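Local coordinates for Afp (Microbacterium arborescens, PDB 2YJK), which probably takes up, oxidises and stores iron as a Dps-family member of the ferritin superfamily, forming a shell of twelve subunits, at residues C[39-42]-C[43-46]; C[58-61]-C[62-66]; C[111-114]-C[115-119]. All coordinates share one frame; numbering follows the deposited sequence.

Interaction 1 (C[39-42]-C[43-46]); sequences GKQA and HWNV. With OFE (Iron(II) oxide), chain B.
Lys40 and His43 run side by side from one turn near the C-terminal end of helix 15-45, pointing the same way toward a bound iron oxide group. His43 coordinates the iron with NE2 at 2.5 Å, the metal lying at the ring edge and in the ring plane. Its CG is anti to the backbone N (chi1 170°), which swings the imidazole alongside the lysine; Lys40 CD passes 4.0 Å from His43 CD2. Lys40 NZ reaches the oxide O at 2.6 Å and forms salt bridges with Asp59 and with Asp70 of a second subunit. The lysine stem also rests on Trp44: Lys40 CB lies over the face of the six-membered ring, 4.0 Å from its centroid, a CH-pi contact. At the helix end Gln41 O accepts two bonds from Asn45, from N at 3.2 Å and from ND2 at 3.0 Å, the donors arriving from opposite faces of the carbonyl plane. Asp70 and Glu74 of the second subunit share the iron with His43, and His55 O receives the bond from its ND1. The metal site is therefore built between subunits, and the ammonium of Lys40 probably stabilises negative charge on the oxide and the acids around it.

Interaction 2 (C[58-61]-C[62-66]); sequences LDSV and VAHAQ. With OFE (Iron(II) oxide), chain B.
Asp59 and Ala63 meet one turn apart on helix 51-78, a long helix of the ferritin-like four-helix bundle: Ala63 CB packs 3.5 Å from Asp59 O, the carbonyl that also takes the backbone bond from Ala63 N. The aspartate side chain leaves this turn for the iron oxide group of the ligand pocket, where Asp59 OD2 comes within 2.6 Å of the oxide O. The iron stands farther off, 3.9 Å from Asp59 OD2, so this carboxylate faces the oxide rather than coordinating the metal. Its other oxygen, OD1, forms a salt bridge with Lys40 of helix 15-45, and His43 of that helix, an iron ligand, packs against the same carboxylate. The acid is thus held between the oxide and a lysine that itself contacts the oxide.

Behind this first shell stands the regular helical backbone. Val62 N bonds to Leu58 O, and Ala65 N to Val61 O at 2.8 Å. Val62 turns CG2 back over the preceding turn, 3.5 Å from Leu58 O, and Leu58 and Ala65 pack their side chains against helix 15-45, on Ala42 and Leu35. Farther round, Gln66 OE1 is tied to Gln33 of helix 15-45, while its side chain also packs on Lys40 of the second subunit.

His64 departs from another side of the helix, its ND1 hydrogen-bonded to Asp151 of helix 135-156. With CG anti to its own carbonyl carbon (chi1 -65°), the imidazole is folded back over the preceding turn. Ser60 O accepts the nearly straight bond from His64 N (172°) and lies over one face of the ring, offset toward the rim, 3.3 Å from His64 CG.

Interaction 3 (C[111-114]-C[115-119]); sequences AIVS and DIDAA
Ile116 folds its CD1 back against Ile112 on the preceding turn, the methyl meeting Ile112 CG2 at 3.8 Å where the two side chains slant across each other. Both belong to helix 105-130 of the ferritin-like four-helix bundle, and they form part of its apolar core: Ile112 packs on Ala42 of helix 15-45, Ile116 on Leu35 of that helix, and both on Leu155 of helix 135-156. Ile116 CG1 is anti to the carbonyl carbon (chi1 -74°), which brings it within 3.4 Å of Ile112 O. That carbonyl also accepts the nearly straight bond from Ile116 N, at 2.7 Å.

The acids beside this apolar strip have partners elsewhere in the chain. Asp115 bonds through OD2 to the hydroxyl of Thr96 and through OD1 to the backbone N of Ala97, fastening the segment before strand 103-104 to the helix. Asp117 forms a salt bridge with Arg152 of helix 135-156 through OD1. Its carboxylate lies across the Val113 side chain, Val113 CG1 sitting 3.9 Å from Asp117 OD1 and 4.0 Å from Asp117 OD2.

Interactions 1, 2 and 3 follow in that order along the chain, on helices 15-45, 51-78 and 105-130 of one ferritin-like bundle. Their centres lie about 11 Å (1 and 2), 13 Å (2 and 3) and 14 Å (1 and 3) apart. Segments 39-46 and 58-66 touch directly and share the iron oxide group and a water, so two neighbouring helices supply this subunit's part of the pocket. Residues 111-119 stand behind them: Ile112 packs on Gly39 and Ala42 of interaction 1 and on Leu58 of interaction 2, its side chain about 8 Å from that of His43. The iron site at the subunit interface is thus backed by the bundle's apolar interior.

Interaction 1 (C[39-42]-C[43-46])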
loop_
_atom_site.group_PDB
_atom_site.type_symbol
_atom_site.label_atom_id
_atom_site.label_comp_id
_atom_site.label_asym_id
_atom_site.label_seq_id
_atom_site.Cartn_x
_atom_site.Cartn_y
_atom_site.Cartn_z
ATOM N N GLY C 39 17.373 13.509 21.755
ATOM C CA GLY C 39 16.601 14.085 20.723
ATOM C C GLY C 39 15.129 13.969 21.116
ATOM O O GLY C 39 14.313 14.873 20.826
ATOM N N LYS C 40 14.752 12.837 21.724
ATOM C CA LYS C 40 13.364 12.729 22.178
ATOM C C LYS C 40 13.080 13.740 23.252
ATOM O O LYS C 40 12.043 14.381 23.220
ATOM C CB LYS C 40 13.007 11.329 22.679
ATOM C CG LYS C 40 12.650 10.382 21.546
ATOM C CD LYS C 40 11.213 10.710 20.956
ATOM C CE LYS C 40 10.676 9.514 20.227
ATOM N NZ LYS C 40 9.409 9.834 19.476
ATOM N N GLN C 41 14.025 13.894 24.174
ATOM C CA GLN C 41 13.969 14.949 25.140
ATOM C C GLN C 41 13.697 16.296 24.482
ATOM O O GLN C 41 12.816 16.972 24.944
ATOM C CB GLN C 41 15.275 14.999 25.982
ATOM C CG GLN C 41 15.425 16.246 26.862
ATOM C CD GLN C 41 14.494 16.246 28.109
ATOM O OE1 GLN C 41 13.720 15.307 28.345
ATOM N NE2 GLN C 41 14.541 17.326 28.874
ATOM N N ALA C 42 14.472 16.687 23.447
ATOM C CA ALA C 42 14.300 17.988 22.710
ATOM C C ALA C 42 12.908 18.005 22.031
ATOM O O ALA C 42 12.151 18.984 22.080
ATOM C CB ALA C 42 15.449 18.177 21.633
ATOM N N HIS C 43 12.531 16.853 21.487
ATOM C CA HIS C 43 11.252 16.683 20.801
ATOM C C HIS C 43 10.071 16.947 21.771
ATOM O O HIS C 43 9.134 17.675 21.405
ATOM C CB HIS C 43 11.262 15.259 20.278
ATOM C CG HIS C 43 9.959 14.788 19.737
ATOM N ND1 HIS C 43 9.482 15.176 18.494
ATOM C CD2 HIS C 43 9.035 13.953 20.261
ATOM C CE1 HIS C 43 8.323 14.583 18.278
ATOM N NE2 HIS C 43 8.046 13.821 19.325
ATOM N N TRP C 44 10.132 16.403 23.008
ATOM C CA TRP C 44 9.030 16.590 24.008
ATOM C C TRP C 44 8.918 18.057 24.536
ATOM O O TRP C 44 7.811 18.581 24.727
ATOM C CB TRP C 44 9.165 15.596 25.198
ATOM C CG TRP C 44 9.054 14.147 24.687
ATOM C CD1 TRP C 44 8.238 13.679 23.622
ATOM C CD2 TRP C 44 9.725 12.986 25.214
ATOM N NE1 TRP C 44 8.412 12.315 23.486
ATOM C CE2 TRP C 44 9.326 11.871 24.421
ATOM C CE3 TRP C 44 10.622 12.784 26.278
ATOM C CZ2 TRP C 44 9.800 10.535 24.678
ATOM C CZ3 TRP C 44 11.103 11.454 26.547
ATOM C CH2 TRP C 44 10.713 10.360 25.731
ATOM N N ASN C 45 10.083 18.689 24.725
ATOM C CA ASN C 45 10.226 19.936 25.520
ATOM C C ASN C 45 10.281 21.222 24.701
ATOM O O ASN C 45 10.232 22.359 25.256
ATOM C CB ASN C 45 11.418 19.771 26.465
ATOM C CG ASN C 45 11.083 18.820 27.621
ATOM O OD1 ASN C 45 10.247 19.128 28.451
ATOM N ND2 ASN C 45 11.622 17.616 27.583
ATOM N N VAL C 46 10.364 21.065 23.376
ATOM C CA VAL C 46 10.444 22.221 22.473
ATOM C C VAL C 46 9.210 23.142 22.514
ATOM O O VAL C 46 8.085 22.664 22.658
ATOM C CB VAL C 46 10.859 21.798 21.027
ATOM C CG1 VAL C 46 9.800 20.898 20.317
ATOM C CG2 VAL C 46 11.152 23.061 20.184
HETATM FE FE OFE B . 6.188 12.230 19.891
HETATM O O OFE B . 7.040 10.401 18.438
HETATM O O HOH W 1 4.676 13.405 18.504
#

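Interaction 2 (C[58-61]-C[62-66])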
loop_
_atom_site.group_PDB
_atom_site.type_symbol
_atom_site.label_atom_id
_atom_site.label_comp_id
_atom_site.label_asym_id
_atom_site.label_seq_id
_atom_site.Cartn_x
_atom_site.Cartn_y
_atom_site.Cartn_z
ATOM N N LEU C 58 12.799 17.032 14.623
ATOM C CA LEU C 58 13.491 16.293 15.662
ATOM C C LEU C 58 13.081 14.817 15.691
ATOM O O LEU C 58 13.922 13.964 15.784
ATOM C CB LEU C 58 13.274 16.948 17.027
ATOM C CG LEU C 58 14.001 18.270 17.302
ATOM C CD1 LEU C 58 13.473 18.958 18.606
ATOM C CD2 LEU C 58 15.474 18.007 17.443
ATOM N N ASP C 59 11.800 14.485 15.563
ATOM C CA ASP C 59 11.415 13.066 15.485
ATOM C C ASP C 59 12.151 12.343 14.332
ATOM O O ASP C 59 12.516 11.166 14.436
ATOM C CB ASP C 59 9.897 12.880 15.347
ATOM C CG ASP C 59 9.323 11.973 16.454
ATOM O OD1 ASP C 59 10.098 11.471 17.318
ATOM O OD2 ASP C 59 8.085 11.782 16.513
ATOM N N SER C 60 12.374 13.050 13.235
ATOM C CA SER C 60 12.974 12.399 12.099
ATOM C C SER C 60 14.499 12.244 12.279
ATOM O O SER C 60 15.064 11.208 11.914
ATOM C CB SER C 60 12.454 13.054 10.813
ATOM O OG SER C 60 13.521 13.549 10.088
ATOM N N VAL C 61 15.109 13.172 13.029
ATOM C CA VAL C 61 16.521 13.075 13.477
ATOM C C VAL C 61 16.738 11.869 14.409
ATOM O O VAL C 61 17.714 11.165 14.297
ATOM C CB VAL C 61 17.004 14.409 14.179
ATOM C CG1 VAL C 61 18.259 14.246 15.032
ATOM C CG2 VAL C 61 17.155 15.594 13.117
ATOM N N VAL C 62 15.821 11.664 15.330
ATOM C CA VAL C 62 15.845 10.549 16.259
ATOM C C VAL C 62 15.729 9.237 15.459
ATOM O O VAL C 62 16.469 8.284 15.736
ATOM C CB VAL C 62 14.652 10.702 17.244
ATOM C CG1 VAL C 62 14.316 9.385 17.932
ATOM C CG2 VAL C 62 14.909 11.773 18.274
ATOM N N ALA C 63 14.806 9.189 14.478
ATOM C CA ALA C 63 14.501 7.967 13.732
ATOM C C ALA C 63 15.795 7.612 12.934
ATOM O O ALA C 63 16.244 6.471 12.998
ATOM C CB ALA C 63 13.274 8.153 12.822
ATOM N N HIS C 64 16.448 8.615 12.303
ATOM C CA HIS C 64 17.778 8.440 11.685
ATOM C C HIS C 64 18.849 7.973 12.671
ATOM O O HIS C 64 19.557 6.982 12.393
ATOM C CB HIS C 64 18.238 9.714 10.989
ATOM C CG HIS C 64 17.367 10.089 9.812
ATOM N ND1 HIS C 64 17.316 11.365 9.286
ATOM C CD2 HIS C 64 16.458 9.363 9.119
ATOM C CE1 HIS C 64 16.446 11.397 8.291
ATOM N NE2 HIS C 64 15.911 10.196 8.171
ATOM N N ALA C 65 18.992 8.665 13.823
ATOM C CA ALA C 65 20.025 8.271 14.778
ATOM C C ALA C 65 19.848 6.775 15.178
ATOM O O ALA C 65 20.825 5.995 15.186
ATOM C CB ALA C 65 20.016 9.230 16.064
ATOM N N GLN C 66 18.618 6.385 15.490
ATOM C CA GLN C 66 18.353 4.999 15.820
ATOM C C GLN C 66 18.790 4.043 14.703
ATOM O O GLN C 66 19.391 3.057 15.001
ATOM C CB GLN C 66 16.872 4.711 16.190
ATOM C CG GLN C 66 16.676 3.279 16.757
ATOM C CD GLN C 66 17.454 3.078 18.097
ATOM O OE1 GLN C 66 18.573 2.500 18.142
ATOM N NE2 GLN C 66 16.898 3.616 19.170
HETATM FE FE OFE B . 6.188 12.230 19.891
HETATM O O OFE B . 7.040 10.401 18.438
HETATM O O HOH W 1 4.676 13.405 18.504
#

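Interaction 3 (C[111-114]-C[115-119])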
loop_
_atom_site.group_PDB
_atom_site.type_symbol
_atom_site.label_atom_id
_atom_site.label_comp_id
_atom_site.label_asym_id
_atom_site.label_seq_id
_atom_site.Cartn_x
_atom_site.Cartn_y
_atom_site.Cartn_z
ATOM N N ALA C 111 21.374 23.049 20.833
ATOM C CA ALA C 111 21.826 21.925 21.697
ATOM C C ALA C 111 22.060 20.666 20.831
ATOM O O ALA C 111 23.036 19.940 21.043
ATOM C CB ALA C 111 20.797 21.629 22.789
ATOM N N ILE C 112 21.141 20.391 19.899
ATOM C CA ILE C 112 21.211 19.158 19.056
ATOM C C ILE C 112 22.340 19.232 17.987
ATOM O O ILE C 112 23.024 18.248 17.742
ATOM C CB ILE C 112 19.832 18.840 18.358
ATOM C CG1 ILE C 112 18.769 18.426 19.394
ATOM C CG2 ILE C 112 19.949 17.776 17.248
ATOM C CD1 ILE C 112 19.071 17.131 20.075
ATOM N N VAL C 113 22.549 20.408 17.391
ATOM C CA VAL C 113 23.722 20.603 16.535
ATOM C C VAL C 113 25.020 20.392 17.308
ATOM O O VAL C 113 25.949 19.783 16.789
ATOM C CB VAL C 113 23.695 21.972 15.770
ATOM C CG1 VAL C 113 24.975 22.219 14.954
ATOM C CG2 VAL C 113 22.490 21.987 14.874
ATOM N N SER C 114 25.104 20.889 18.528
ATOM C CA SER C 114 26.277 20.598 19.342
ATOM C C SER C 114 26.516 19.080 19.506
ATOM O O SER C 114 27.662 18.614 19.255
ATOM C CB SER C 114 26.155 21.309 20.684
ATOM O OG SER C 114 27.188 20.910 21.546
ATOM N N ASP C 115 25.474 18.306 19.896
ATOM C CA ASP C 115 25.587 16.832 20.024
ATOM C C ASP C 115 25.911 16.218 18.597
ATOM O O ASP C 115 26.809 15.377 18.442
ATOM C CB ASP C 115 24.295 16.173 20.638
ATOM C CG ASP C 115 23.891 16.711 22.142
ATOM O OD1 ASP C 115 24.456 17.749 22.718
ATOM O OD2 ASP C 115 22.920 16.062 22.737
ATOM N N ILE C 116 25.243 16.654 17.532
ATOM C CA ILE C 116 25.661 16.177 16.191
ATOM C C ILE C 116 27.174 16.459 15.828
ATOM O O ILE C 116 27.863 15.630 15.230
ATOM C CB ILE C 116 24.716 16.711 15.143
ATOM C CG1 ILE C 116 23.395 15.949 15.221
ATOM C CG2 ILE C 116 25.313 16.596 13.769
ATOM C CD1 ILE C 116 22.249 16.623 14.435
ATOM N N ASP C 117 27.686 17.615 16.223
ATOM C CA ASP C 117 29.039 18.016 15.900
ATOM C C ASP C 117 29.997 17.062 16.582
ATOM O O ASP C 117 31.003 16.717 15.991
ATOM C CB ASP C 117 29.360 19.465 16.349
ATOM C CG ASP C 117 28.807 20.556 15.380
ATOM O OD1 ASP C 117 28.324 20.267 14.244
ATOM O OD2 ASP C 117 28.865 21.753 15.791
ATOM N N ALA C 118 29.683 16.647 17.812
ATOM C CA ALA C 118 30.503 15.638 18.558
ATOM C C ALA C 118 30.494 14.266 17.812
ATOM O O ALA C 118 31.549 13.619 17.702
ATOM C CB ALA C 118 29.983 15.441 20.016
ATOM N N ALA C 119 29.323 13.852 17.289
ATOM C CA ALA C 119 29.245 12.599 16.522
ATOM C C ALA C 119 30.065 12.699 15.236
ATOM O O ALA C 119 30.798 11.738 14.888
ATOM C CB ALA C 119 27.821 12.221 16.221
#